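Local coordinates for sugar phosphate isomerase/epimerase (Parabacteroides distasonis, PDB 3OBE), which probably acts as a sugar phosphate isomerase or epimerase built on a xylose isomerase-like TIM barrel, at residues M214-V219 with F240-I245; K21-Q26 with L272-E277; G63-Y68 with D121-L126; D52-G57 with S94-P99. All coordinates share one frame; numbering follows the deposited sequence. Where two conformers were deposited one is given.

Interaction 1: residues M214-V219 with F240-I245; sequences MFELDV and FKLLHI
L217 makes two good backbone bonds across these parallel strands; the others are weak. Its N bonds to L242 O at 2.9 Å, and H244 N bonds to L217 O, also at 2.9 Å. F215 O takes two weak bonds, from K241 N and L242 N. The register slips by one residue here, a beta bulge between the F215–F240 and E216–L242 pairs.

One apolar cluster forms around F240. Its CD1 is met by F215 CB at 3.4 Å and by L217 CB at 3.5 Å, while L217 CD2 sits over the centre of the ring. L217 CB also touches L243 CD2.

The other face carries L242 and the polar groups of E216, D218 and H244. There CE of M214, a selenomethionine, reaches L242 CD1 at 3.6 Å. E216 CD comes within 3.3 Å of H244 CD2. The angle between E216 OE1 and H244 NE2 is poor for a hydrogen bond; each has a partner outside, E216 OE1 on H96 and H244 NE2 on E54. A water lies in the plane of the H244 ring, 2.8 Å from H244 ND1, and donates to D218 OD2. That oxygen also bonds to H169, while D218 OD1 caps W221 N.

Strand 165-169 flanks the pair beyond M214-V219, and strand 273-276 beyond F240-I245. Helix 200-207 packs on F215 and F240, and helix 259-269 on V219, L243 and I245.

Interaction 2: residues K21-Q26 with L272-E277; sequences KKMGLQ and LGYYVE. With EOH (ethanol), chain D.
G24 and Y275 pair where the first and last strands of the TIM barrel meet and close it. This is the tight part. V276 N bonds to G24 O at 2.8 Å and is almost straight (177°). Q26 N bonds to V276 O at 2.8 Å. Y275 CD1 lies 3.6 Å from G24 CA. A side chain at G24 would collide with this ring and with Y274 O. Next along, L25 CD1 reaches V276 O at 3.4 Å. Q26 and E277 run side by side in the same direction, with Q26 CG 3.5 Å from E277 OE1.

Before G24 the contact is thinner, though still buried at M23 and Y274. Only a weak bond joins G24 N to Y274 O. The Y274 hydroxyl, OH, lies 3.6 Å from CG of the selenomethionine M23. The solvent side is at K22, which is exposed: a water links its carbonyl to the Y274 hydroxyl. An ethanol, probably from the crystallisation liquor, accepts a bond from Y274 N at 3.0 Å.

Polar side chains add little across the seam: Q26 OE1 bonds to Y28 N, Q26 NE2 to E54 and I55, and Y275 OH to S93. The barrel closure therefore rests on main-chain bonds and carbon packing.

Interaction 3: residues G63-Y68 with D121-L126; sequences GKFGDY and DIHAEL
F65 sets the edge of its ring against the face of H123, in an offset edge-to-face pair. The contact joins the loop after strand 52-55 of the TIM barrel to helix 109-126. The ring centroids are 5.4 Å apart and the planes stand at 78°. F65 CZ lies over the H123 ring, and H123 NE2 lies 3.7 Å from F65 CE2, in the plane of the phenyl ring. Two aliphatic groups flank F65: I122 CG2 is 3.9 Å from CE1, and L126 CD2 is 3.8 Å from CZ of F65. An alanine here would probably open a gap beside I122 and L126 and leave the H123 face without this phenyl edge.

In the next shell, backbone bonds to I76 from F65 and to G57 from G66 fix the loop. G63 O touches I122 CG2 at 3.4 Å. Both nitrogens of H123 are held, which fixes the turn of its ring: NE2 bonds to S95 OG and ND1 to A119 O.

Interaction 4: residues D52-G57 with S94-P99; sequences DLEIFG and SSHLTP. With EOH (ethanol), chain H; EOH (ethanol), chain G.
Two neighbouring parallel strands of the TIM barrel meet here, with E54 beside S94 and I55 beside S95. I55 N bonds to S94 O at 3.0 Å, and H96 N bonds to I55 O at 2.9 Å, nearly straight (175°). A weak bond runs from S94 N to L53 O.

E54 carries the side-chain contact. Its CG is anti to the backbone N (chi1 180°), and the chain extended beyond it takes the carboxylate to S94 and H96. S94 OG donates to E54 OE2 at 2.8 Å, on the anti lone pair. E54 OE1 lies over a face of the H96 ring, 3.1 Å from H96 NE2 but badly angled for a hydrogen bond.

The strands are two arms of a beta-alpha-beta crossover, with helix 78-87 between them in the chain. E54 OE1 also accepts from H244 and Q26, so an alanine in place of E54 would probably leave S94 OG, H244 NE2 and Q26 NE2 without this acceptor and the H96 face without its carboxylate.

Past the strands, one water accepts from G57 N and donates to H96 O. Two ethanols, probably from the crystallisation liquor, lie nearby. One packs over the F56 ring, with its C1 3.9 Å above the centre. The other lies at the edge of H96, in the ring plane beside ND1.

How the interactions relate
Interactions 1, 2 and 4 lie in the same parallel barrel sheet, with centres about 10 to 14 Å apart. Interactions 1 and 2 touch through the neighbouring strands 240-245 and 273-276, and interactions 2 and 4 through strands 24-26 and 52-55. Interactions 1 and 4 meet inside the barrel through H244 and E54. Interaction 3 is outside the sheet, with its centre about 9 Å from that of interaction 4 and about 22 Å from that of interaction 1. Along the chain, the segments of 3 and 4 alternate, interaction 1 follows both, and interaction 2 spans all of them. The closed barrel thus brings distant residues into one polar interior, consistent with a pocket.

Interaction 1: residues M214-V219 with F240-I245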
loop_
_atom_site.group_PDB
_atom_site.type_symbol
_atom_site.label_atom_id
_atom_site.label_comp_id
_atom_site.label_asym_id
_atom_site.label_seq_id
_atom_site.Cartn_x
_atom_site.Cartn_y
_atom_site.Cartn_z
HETATM N N MSE A 214 4.110 -9.864 -3.821
HETATM C CA MSE A 214 4.988 -9.094 -2.940
HETATM C C MSE A 214 4.141 -8.477 -1.823
HETATM O O MSE A 214 2.911 -8.689 -1.749
HETATM C CB MSE A 214 5.768 -8.049 -3.746
HETATM C CG MSE A 214 4.919 -7.059 -4.551
HETATM SE SE MSE A 214 4.279 -5.564 -3.474
HETATM C CE MSE A 214 3.367 -4.651 -4.939
ATOM N N PHE A 215 4.811 -7.782 -0.902
ATOM C CA PHE A 215 4.213 -7.262 0.296
ATOM C C PHE A 215 4.484 -5.766 0.381
ATOM O O PHE A 215 5.621 -5.296 0.103
ATOM C CB PHE A 215 4.668 -8.037 1.553
ATOM C CG PHE A 215 4.108 -9.467 1.589
ATOM C CD1 PHE A 215 4.712 -10.468 0.838
ATOM C CD2 PHE A 215 2.922 -9.767 2.243
ATOM C CE1 PHE A 215 4.168 -11.718 0.789
ATOM C CE2 PHE A 215 2.396 -11.063 2.202
ATOM C CZ PHE A 215 3.000 -12.013 1.470
ATOM N N GLU A 216 3.439 -5.054 0.776
ATOM C CA GLU A 216 3.517 -3.609 1.081
ATOM C C GLU A 216 3.551 -3.526 2.575
ATOM O O GLU A 216 2.514 -3.607 3.250
ATOM C CB GLU A 216 2.326 -2.876 0.471
ATOM C CG GLU A 216 2.251 -1.344 0.725
ATOM C CD GLU A 216 1.175 -0.718 -0.060
ATOM O OE1 GLU A 216 0.020 -0.983 0.266
ATOM O OE2 GLU A 216 1.473 0.140 -0.939
ATOM N N LEU A 217 4.749 -3.394 3.109
ATOM C CA LEU A 217 4.953 -3.454 4.547
ATOM C C LEU A 217 4.505 -2.161 5.178
ATOM O O LEU A 217 5.046 -1.111 4.884
ATOM C CB LEU A 217 6.397 -3.712 4.910
ATOM C CG LEU A 217 6.685 -3.783 6.403
ATOM C CD1 LEU A 217 5.774 -4.853 7.102
ATOM C CD2 LEU A 217 8.136 -3.966 6.653
ATOM N N ASP A 218 3.501 -2.281 6.030
ATOM C CA ASP A 218 3.073 -1.125 6.862
ATOM C C ASP A 218 3.938 -1.049 8.103
ATOM O O ASP A 218 3.788 -1.836 9.025
ATOM C CB ASP A 218 1.613 -1.117 7.235
ATOM C CG ASP A 218 1.175 0.296 7.577
ATOM O OD1 ASP A 218 1.730 0.801 8.600
ATOM O OD2 ASP A 218 0.373 0.902 6.811
ATOM N N VAL A 219 4.917 -0.139 8.076
ATOM C CA VAL A 219 5.885 -0.099 9.151
ATOM C C VAL A 219 5.219 0.324 10.460
ATOM O O VAL A 219 5.600 -0.136 11.550
ATOM C CB VAL A 219 7.106 0.763 8.794
ATOM C CG1 VAL A 219 7.840 0.118 7.637
ATOM C CG2 VAL A 219 6.706 2.240 8.502
ATOM N N PHE A 240 9.322 -7.636 0.523
ATOM C CA PHE A 240 8.778 -6.336 0.843
ATOM C C PHE A 240 9.222 -5.346 -0.203
ATOM O O PHE A 240 10.302 -4.762 -0.092
ATOM C CB PHE A 240 9.228 -5.971 2.264
ATOM C CG PHE A 240 8.590 -6.806 3.310
ATOM C CD1 PHE A 240 7.213 -6.815 3.435
ATOM C CD2 PHE A 240 9.328 -7.605 4.184
ATOM C CE1 PHE A 240 6.586 -7.590 4.407
ATOM C CE2 PHE A 240 8.685 -8.376 5.121
ATOM C CZ PHE A 240 7.343 -8.349 5.245
ATOM N N LYS A 241 8.411 -5.180 -1.250
ATOM C CA LYS A 241 8.789 -4.358 -2.391
ATOM C C LYS A 241 8.261 -2.912 -2.290
ATOM O O LYS A 241 8.774 -2.027 -2.980
ATOM C CB LYS A 241 8.327 -4.995 -3.728
ATOM C CG LYS A 241 9.073 -6.307 -4.084
ATOM C CD LYS A 241 8.749 -6.777 -5.505
ATOM C CE LYS A 241 9.476 -8.064 -5.903
ATOM N NZ LYS A 241 8.947 -8.629 -7.168
ATOM N N LEU A 242 7.254 -2.704 -1.454
ATOM C CA LEU A 242 6.714 -1.381 -1.139
ATOM C C LEU A 242 6.662 -1.223 0.375
ATOM O O LEU A 242 6.533 -2.199 1.143
ATOM C CB LEU A 242 5.298 -1.206 -1.708
ATOM C CG LEU A 242 5.071 -1.313 -3.196
ATOM C CD1 LEU A 242 3.563 -1.327 -3.499
ATOM C CD2 LEU A 242 5.802 -0.201 -3.939
ATOM N N LEU A 243 6.698 0.029 0.837
ATOM C CA LEU A 243 6.296 0.336 2.185
ATOM C C LEU A 243 5.082 1.245 2.161
ATOM O O LEU A 243 4.921 2.069 1.234
ATOM C CB LEU A 243 7.376 1.082 2.958
ATOM C CG LEU A 243 8.777 0.436 3.036
ATOM C CD1 LEU A 243 9.821 1.337 3.766
ATOM C CD2 LEU A 243 8.682 -0.973 3.648
ATOM N N HIS A 244 4.300 1.152 3.234
ATOM C CA HIS A 244 3.503 2.284 3.679
ATOM C C HIS A 244 4.264 2.997 4.778
ATOM O O HIS A 244 4.745 2.353 5.736
ATOM C CB HIS A 244 2.138 1.874 4.183
ATOM C CG HIS A 244 1.069 2.083 3.167
ATOM N ND1 HIS A 244 -0.221 2.439 3.488
ATOM C CD2 HIS A 244 1.100 1.950 1.819
ATOM C CE1 HIS A 244 -0.942 2.538 2.387
ATOM N NE2 HIS A 244 -0.177 2.224 1.354
ATOM N N ILE A 245 4.401 4.311 4.610
ATOM C CA ILE A 245 5.043 5.176 5.580
ATOM C C ILE A 245 3.932 5.916 6.309
ATOM O O ILE A 245 3.193 6.731 5.713
ATOM C CB ILE A 245 6.069 6.144 4.912
ATOM C CG1 ILE A 245 7.244 5.335 4.322
ATOM C CG2 ILE A 245 6.540 7.253 5.884
ATOM C CD1 ILE A 245 8.127 4.616 5.419
HETATM O O HOH W 1 -0.729 3.038 6.130
HETATM O O HOH W 2 3.482 2.592 8.097
#

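Interaction 2: residues K21-Q26 with L272-E277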
loop_
_atom_site.group_PDB
_atom_site.type_symbol
_atom_site.label_atom_id
_atom_site.label_comp_id
_atom_site.label_asym_id
_atom_site.label_seq_id
_atom_site.Cartn_x
_atom_site.Cartn_y
_atom_site.Cartn_z
ATOM N N LYS A 21 12.685 14.062 -5.094
ATOM C CA LYS A 21 12.646 12.715 -4.547
ATOM C C LYS A 21 11.331 12.059 -4.922
ATOM O O LYS A 21 10.286 12.704 -4.914
ATOM C CB LYS A 21 12.741 12.754 -3.024
ATOM C CG LYS A 21 14.011 13.265 -2.505
ATOM C CD LYS A 21 14.108 13.044 -0.964
ATOM C CE LYS A 21 15.185 13.894 -0.372
ATOM N NZ LYS A 21 15.256 13.678 1.103
ATOM N N LYS A 22 11.382 10.779 -5.242
ATOM C CA LYS A 22 10.173 10.061 -5.595
ATOM C C LYS A 22 9.468 9.709 -4.288
ATOM O O LYS A 22 10.068 9.188 -3.325
ATOM C CB LYS A 22 10.473 8.817 -6.443
ATOM C CG LYS A 22 11.214 9.080 -7.754
ATOM C CD LYS A 22 10.381 9.870 -8.799
ATOM C CE LYS A 22 11.234 10.381 -9.993
ATOM N NZ LYS A 22 11.778 11.814 -9.835
HETATM N N MSE A 23 8.205 10.040 -4.235
HETATM C CA MSE A 23 7.464 9.957 -2.988
HETATM C C MSE A 23 5.985 9.751 -3.277
HETATM O O MSE A 23 5.360 10.522 -4.011
HETATM C CB MSE A 23 7.672 11.248 -2.168
HETATM C CG MSE A 23 6.845 11.316 -0.964
HETATM SE SE MSE A 23 7.391 12.999 -0.050
HETATM C CE MSE A 23 6.523 14.146 -1.063
ATOM N N GLY A 24 5.413 8.696 -2.699
ATOM C CA GLY A 24 4.007 8.428 -2.909
ATOM C C GLY A 24 3.086 8.776 -1.760
ATOM O O GLY A 24 3.513 8.932 -0.596
ATOM N N LEU A 25 1.809 8.858 -2.106
ATOM C CA LEU A 25 0.740 9.115 -1.133
ATOM C C LEU A 25 -0.418 8.202 -1.423
ATOM O O LEU A 25 -0.883 8.143 -2.576
ATOM C CB LEU A 25 0.221 10.579 -1.259
ATOM C CG LEU A 25 -0.940 10.940 -0.307
ATOM C CD1 LEU A 25 -0.490 10.964 1.150
ATOM C CD2 LEU A 25 -1.570 12.281 -0.649
ATOM N N GLN A 26 -0.945 7.551 -0.382
ATOM C CA GLN A 26 -2.243 6.882 -0.472
ATOM C C GLN A 26 -3.341 7.922 -0.310
ATOM O O GLN A 26 -3.460 8.573 0.715
ATOM C CB GLN A 26 -2.345 5.764 0.564
ATOM C CG GLN A 26 -3.753 5.219 0.858
ATOM C CD GLN A 26 -4.534 4.791 -0.382
ATOM O OE1 GLN A 26 -5.510 5.434 -0.744
ATOM N NE2 GLN A 26 -4.089 3.714 -1.051
ATOM N N LEU A 272 10.925 -0.808 -4.119
ATOM C CA LEU A 272 10.569 -0.106 -5.333
ATOM C C LEU A 272 9.983 1.295 -5.101
ATOM O O LEU A 272 10.091 2.204 -5.956
ATOM C CB LEU A 272 9.581 -0.935 -6.133
ATOM C CG LEU A 272 10.117 -2.310 -6.568
ATOM C CD1 LEU A 272 9.002 -3.103 -7.291
ATOM C CD2 LEU A 272 11.432 -2.264 -7.397
ATOM N N GLY A 273 9.412 1.477 -3.937
ATOM C CA GLY A 273 8.843 2.755 -3.564
ATOM C C GLY A 273 8.017 2.651 -2.316
ATOM O O GLY A 273 7.948 1.591 -1.642
ATOM N N TYR A 274 7.440 3.790 -1.959
ATOM C CA TYR A 274 6.617 3.877 -0.784
ATOM C C TYR A 274 5.472 4.875 -0.904
ATOM O O TYR A 274 5.530 5.839 -1.687
ATOM C CB TYR A 274 7.462 4.241 0.440
ATOM C CG TYR A 274 8.012 5.659 0.415
ATOM C CD1 TYR A 274 7.299 6.722 0.934
ATOM C CD2 TYR A 274 9.274 5.916 -0.127
ATOM C CE1 TYR A 274 7.814 8.010 0.911
ATOM C CE2 TYR A 274 9.764 7.210 -0.195
ATOM C CZ TYR A 274 9.051 8.229 0.344
ATOM O OH TYR A 274 9.620 9.489 0.306
ATOM N N TYR A 275 4.441 4.640 -0.120
ATOM C CA TYR A 275 3.315 5.544 -0.050
ATOM C C TYR A 275 3.072 5.951 1.380
ATOM O O TYR A 275 2.981 5.104 2.291
ATOM C CB TYR A 275 2.053 4.895 -0.639
ATOM C CG TYR A 275 2.289 4.477 -2.054
ATOM C CD1 TYR A 275 2.095 5.352 -3.110
ATOM C CD2 TYR A 275 2.726 3.177 -2.351
ATOM C CE1 TYR A 275 2.356 4.950 -4.443
ATOM C CE2 TYR A 275 3.019 2.792 -3.638
ATOM C CZ TYR A 275 2.807 3.670 -4.686
ATOM O OH TYR A 275 3.109 3.263 -5.974
ATOM N N VAL A 276 2.967 7.272 1.564
ATOM C CA VAL A 276 2.543 7.863 2.813
ATOM C C VAL A 276 1.044 7.664 3.052
ATOM O O VAL A 276 0.228 7.807 2.123
ATOM C CB VAL A 276 2.870 9.389 2.803
ATOM C CG1 VAL A 276 2.303 10.097 4.001
ATOM C CG2 VAL A 276 4.399 9.612 2.707
ATOM N N GLU A 277 0.684 7.401 4.296
ATOM C CA GLU A 277 -0.715 7.424 4.702
ATOM C C GLU A 277 -0.859 8.100 6.047
ATOM O O GLU A 277 -0.023 7.914 6.935
ATOM C CB GLU A 277 -1.324 6.033 4.749
ATOM C CG GLU A 277 -2.857 6.085 5.035
ATOM C CD GLU A 277 -3.648 4.863 4.600
ATOM O OE1 GLU A 277 -3.066 3.928 4.028
ATOM O OE2 GLU A 277 -4.881 4.893 4.836
HETATM C C1 EOH D . 7.014 6.296 -4.920
HETATM C C2 EOH D . 5.974 5.221 -5.210
HETATM O O EOH D . 7.939 6.047 -3.866
HETATM O O HOH W 3 11.631 9.725 -1.367
#

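Interaction 3: residues G63-Y68 with D121-L126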
loop_
_atom_site.group_PDB
_atom_site.type_symbol
_atom_site.label_atom_id
_atom_site.label_comp_id
_atom_site.label_asym_id
_atom_site.label_seq_id
_atom_site.Cartn_x
_atom_site.Cartn_y
_atom_site.Cartn_z
ATOM N N GLY A 63 -16.423 -1.371 -12.632
ATOM C CA GLY A 63 -15.063 -1.121 -13.045
ATOM C C GLY A 63 -14.576 0.314 -12.894
ATOM O O GLY A 63 -13.498 0.647 -13.384
ATOM N N LYS A 64 -15.339 1.147 -12.187
ATOM C CA LYS A 64 -14.964 2.547 -11.971
ATOM C C LYS A 64 -14.488 2.731 -10.530
ATOM O O LYS A 64 -14.495 1.769 -9.737
ATOM C CB LYS A 64 -16.150 3.458 -12.319
ATOM C CG LYS A 64 -16.457 3.426 -13.775
ATOM C CD LYS A 64 -17.413 4.509 -14.147
ATOM C CE LYS A 64 -17.957 4.322 -15.516
ATOM N NZ LYS A 64 -19.054 5.321 -15.734
ATOM N N PHE A 65 -14.024 3.942 -10.217
ATOM C CA PHE A 65 -13.467 4.257 -8.915
ATOM C C PHE A 65 -14.319 5.345 -8.310
ATOM O O PHE A 65 -14.682 6.303 -8.999
ATOM C CB PHE A 65 -12.005 4.772 -9.048
ATOM C CG PHE A 65 -11.067 3.761 -9.681
ATOM C CD1 PHE A 65 -10.998 3.621 -11.060
ATOM C CD2 PHE A 65 -10.334 2.912 -8.894
ATOM C CE1 PHE A 65 -10.191 2.669 -11.631
ATOM C CE2 PHE A 65 -9.493 1.941 -9.462
ATOM C CZ PHE A 65 -9.415 1.821 -10.801
ATOM N N GLY A 66 -14.657 5.196 -7.048
ATOM C CA GLY A 66 -15.395 6.248 -6.359
ATOM C C GLY A 66 -15.073 6.200 -4.890
ATOM O O GLY A 66 -14.482 5.258 -4.415
ATOM N N ASP A 67 -15.474 7.227 -4.156
ATOM C CA ASP A 67 -15.299 7.212 -2.702
ATOM C C ASP A 67 -16.364 6.311 -2.092
ATOM O O ASP A 67 -17.114 5.627 -2.807
ATOM C CB ASP A 67 -15.401 8.634 -2.131
ATOM C CG ASP A 67 -16.832 9.221 -2.221
ATOM O OD1 ASP A 67 -17.819 8.517 -1.875
ATOM O OD2 ASP A 67 -16.969 10.399 -2.619
ATOM N N TYR A 68 -16.467 6.354 -0.769
ATOM C CA TYR A 68 -17.557 5.677 -0.066
ATOM C C TYR A 68 -18.560 6.695 0.488
ATOM O O TYR A 68 -19.346 6.380 1.377
ATOM C CB TYR A 68 -16.976 4.812 1.044
ATOM C CG TYR A 68 -15.804 3.960 0.594
ATOM C CD1 TYR A 68 -15.935 3.052 -0.467
ATOM C CD2 TYR A 68 -14.562 4.039 1.249
ATOM C CE1 TYR A 68 -14.835 2.247 -0.880
ATOM C CE2 TYR A 68 -13.478 3.246 0.856
ATOM C CZ TYR A 68 -13.620 2.355 -0.215
ATOM O OH TYR A 68 -12.533 1.588 -0.583
ATOM N N ASP A 121 -7.518 -5.824 -15.989
ATOM C CA ASP A 121 -7.816 -5.174 -17.278
ATOM C C ASP A 121 -8.017 -3.656 -17.065
ATOM O O ASP A 121 -7.529 -2.806 -17.827
ATOM C CB ASP A 121 -9.025 -5.821 -17.928
ATOM C CG ASP A 121 -8.731 -7.219 -18.492
ATOM O OD1 ASP A 121 -7.554 -7.596 -18.692
ATOM O OD2 ASP A 121 -9.705 -7.938 -18.731
ATOM N N ILE A 122 -8.754 -3.312 -16.017
ATOM C CA ILE A 122 -9.060 -1.898 -15.705
ATOM C C ILE A 122 -7.810 -1.179 -15.242
ATOM O O ILE A 122 -7.553 -0.055 -15.644
ATOM C CB ILE A 122 -10.159 -1.795 -14.634
ATOM C CG1 ILE A 122 -11.499 -2.317 -15.181
ATOM C CG2 ILE A 122 -10.275 -0.356 -14.036
ATOM C CD1 ILE A 122 -12.128 -1.448 -16.256
ATOM N N HIS A 123 -6.991 -1.846 -14.438
ATOM C CA HIS A 123 -5.814 -1.200 -13.885
ATOM C C HIS A 123 -4.698 -1.110 -14.921
ATOM O O HIS A 123 -3.839 -0.205 -14.827
ATOM C CB HIS A 123 -5.325 -1.910 -12.603
ATOM C CG HIS A 123 -6.137 -1.575 -11.381
ATOM N ND1 HIS A 123 -7.404 -2.091 -11.180
ATOM C CD2 HIS A 123 -5.899 -0.735 -10.341
ATOM C CE1 HIS A 123 -7.893 -1.599 -10.054
ATOM N NE2 HIS A 123 -6.995 -0.796 -9.509
ATOM N N ALA A 124 -4.711 -1.979 -15.930
ATOM C CA ALA A 124 -3.750 -1.831 -17.054
ATOM C C ALA A 124 -4.074 -0.536 -17.802
ATOM O O ALA A 124 -3.180 0.266 -18.176
ATOM C CB ALA A 124 -3.786 -3.074 -17.954
ATOM N N GLU A 125 -5.358 -0.277 -17.999
ATOM C CA GLU A 125 -5.785 0.986 -18.601
ATOM C C GLU A 125 -5.320 2.185 -17.767
ATOM O O GLU A 125 -4.907 3.216 -18.323
ATOM C CB GLU A 125 -7.324 1.069 -18.705
ATOM C CG GLU A 125 -8.091 0.164 -19.621
ATOM C CD GLU A 125 -9.639 0.398 -19.463
ATOM O OE1 GLU A 125 -10.127 0.641 -18.334
ATOM O OE2 GLU A 125 -10.359 0.381 -20.463
ATOM N N LEU A 126 -5.418 2.058 -16.446
ATOM C CA LEU A 126 -5.072 3.113 -15.499
ATOM C C LEU A 126 -3.549 3.360 -15.501
ATOM O O LEU A 126 -3.123 4.473 -15.220
ATOM C CB LEU A 126 -5.559 2.735 -14.099
ATOM C CG LEU A 126 -5.524 3.762 -12.967
ATOM C CD1 LEU A 126 -6.413 4.991 -13.312
ATOM C CD2 LEU A 126 -5.918 3.105 -11.639
#

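Interaction 4: residues D52-G57 with S94-P99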
loop_
_atom_site.group_PDB
_atom_site.type_symbol
_atom_site.label_atom_id
_atom_site.label_comp_id
_atom_site.label_asym_id
_atom_site.label_seq_id
_atom_site.Cartn_x
_atom_site.Cartn_y
_atom_site.Cartn_z
ATOM N N ASP A 52 3.863 10.264 -6.832
ATOM C CA ASP A 52 3.156 9.047 -7.062
ATOM C C ASP A 52 1.928 8.963 -6.158
ATOM O O ASP A 52 1.982 9.405 -5.024
ATOM C CB ASP A 52 4.062 7.881 -6.725
ATOM C CG ASP A 52 5.056 7.607 -7.807
ATOM O OD1 ASP A 52 6.022 8.403 -7.966
ATOM O OD2 ASP A 52 4.837 6.611 -8.545
ATOM N N LEU A 53 0.861 8.391 -6.685
ATOM C CA LEU A 53 -0.355 8.123 -5.918
ATOM C C LEU A 53 -0.660 6.650 -5.874
ATOM O O LEU A 53 -0.526 5.940 -6.879
ATOM C CB LEU A 53 -1.541 8.847 -6.549
ATOM C CG LEU A 53 -1.436 10.380 -6.674
ATOM C CD1 LEU A 53 -2.752 10.990 -7.291
ATOM C CD2 LEU A 53 -1.090 11.073 -5.354
ATOM N N GLU A 54 -1.153 6.227 -4.713
ATOM C CA GLU A 54 -1.808 4.932 -4.572
ATOM C C GLU A 54 -3.261 5.217 -4.252
ATOM O O GLU A 54 -3.566 5.956 -3.303
ATOM C CB GLU A 54 -1.140 4.082 -3.472
ATOM C CG GLU A 54 -1.782 2.713 -3.262
ATOM C CD GLU A 54 -1.087 1.980 -2.151
ATOM O OE1 GLU A 54 -1.290 2.415 -1.001
ATOM O OE2 GLU A 54 -0.341 0.984 -2.439
ATOM N N ILE A 55 -4.151 4.759 -5.128
ATOM C CA ILE A 55 -5.565 5.119 -5.014
ATOM C C ILE A 55 -6.363 3.999 -4.308
ATOM O O ILE A 55 -5.783 3.075 -3.727
ATOM C CB ILE A 55 -6.141 5.535 -6.396
ATOM C CG1 ILE A 55 -6.093 4.382 -7.379
ATOM C CG2 ILE A 55 -5.367 6.818 -6.907
ATOM C CD1 ILE A 55 -6.933 4.615 -8.606
ATOM N N PHE A 56 -7.677 4.150 -4.333
ATOM C CA PHE A 56 -8.606 3.274 -3.674
ATOM C C PHE A 56 -9.932 3.408 -4.411
ATOM O O PHE A 56 -10.107 4.277 -5.238
ATOM C CB PHE A 56 -8.722 3.647 -2.187
ATOM C CG PHE A 56 -9.393 4.957 -1.951
ATOM C CD1 PHE A 56 -8.695 6.135 -2.033
ATOM C CD2 PHE A 56 -10.764 5.007 -1.676
ATOM C CE1 PHE A 56 -9.338 7.368 -1.809
ATOM C CE2 PHE A 56 -11.406 6.236 -1.466
ATOM C CZ PHE A 56 -10.690 7.397 -1.543
ATOM N N GLY A 57 -10.896 2.564 -4.059
ATOM C CA GLY A 57 -12.279 2.822 -4.447
ATOM C C GLY A 57 -12.779 2.024 -5.642
ATOM O O GLY A 57 -13.876 2.259 -6.135
ATOM N N SER A 94 -0.051 2.811 -7.886
ATOM C CA SER A 94 -0.615 1.725 -7.165
ATOM C C SER A 94 -2.098 1.944 -6.870
ATOM O O SER A 94 -2.611 3.040 -7.063
ATOM C CB SER A 94 0.205 1.496 -5.885
ATOM O OG SER A 94 -0.183 0.338 -5.188
ATOM N N SER A 95 -2.747 0.912 -6.370
ATOM C CA SER A 95 -4.155 0.932 -6.093
ATOM C C SER A 95 -4.459 -0.118 -5.050
ATOM O O SER A 95 -3.970 -1.229 -5.134
ATOM C CB SER A 95 -4.916 0.646 -7.388
ATOM O OG SER A 95 -6.300 0.487 -7.128
ATOM N N HIS A 96 -5.220 0.278 -4.046
ATOM C CA HIS A 96 -5.729 -0.648 -3.029
ATOM C C HIS A 96 -7.130 -1.140 -3.412
ATOM O O HIS A 96 -8.060 -0.309 -3.656
ATOM C CB HIS A 96 -5.853 0.083 -1.696
ATOM C CG HIS A 96 -4.611 0.055 -0.867
ATOM N ND1 HIS A 96 -4.633 0.302 0.479
ATOM C CD2 HIS A 96 -3.325 -0.258 -1.176
ATOM C CE1 HIS A 96 -3.408 0.223 0.956
ATOM N NE2 HIS A 96 -2.602 -0.173 -0.006
ATOM N N LEU A 97 -7.321 -2.465 -3.441
ATOM C CA LEU A 97 -8.614 -3.048 -3.742
ATOM C C LEU A 97 -8.753 -4.386 -3.066
ATOM O O LEU A 97 -7.786 -5.149 -2.910
ATOM C CB LEU A 97 -8.843 -3.185 -5.262
ATOM C CG LEU A 97 -7.946 -4.142 -6.059
ATOM C CD1 LEU A 97 -8.474 -4.245 -7.518
ATOM C CD2 LEU A 97 -6.493 -3.722 -6.081
ATOM N N THR A 98 -9.994 -4.685 -2.702
ATOM C CA THR A 98 -10.344 -5.920 -2.003
ATOM C C THR A 98 -11.591 -6.509 -2.670
ATOM O O THR A 98 -12.557 -5.778 -2.912
ATOM C CB THR A 98 -10.702 -5.590 -0.534
ATOM O OG1 THR A 98 -9.575 -4.940 0.108
ATOM C CG2 THR A 98 -11.210 -6.833 0.252
ATOM N N PRO A 99 -11.588 -7.829 -3.001
ATOM C CA PRO A 99 -12.820 -8.403 -3.519
ATOM C C PRO A 99 -14.016 -8.257 -2.579
ATOM O O PRO A 99 -13.854 -8.284 -1.377
ATOM C CB PRO A 99 -12.460 -9.895 -3.688
ATOM C CG PRO A 99 -10.941 -9.925 -3.754
ATOM C CD PRO A 99 -10.548 -8.848 -2.837
HETATM C C1 EOH H . -7.530 2.208 1.134
HETATM C C2 EOH H . -9.041 2.169 1.405
HETATM O O EOH H . -6.903 0.939 1.371
HETATM C C1 EOH G . -11.180 6.984 -5.421
HETATM C C2 EOH G . -11.556 8.391 -5.055
HETATM O O EOH G . -10.011 6.891 -6.194
HETATM O O HOH W 4 -10.555 0.208 -2.501
#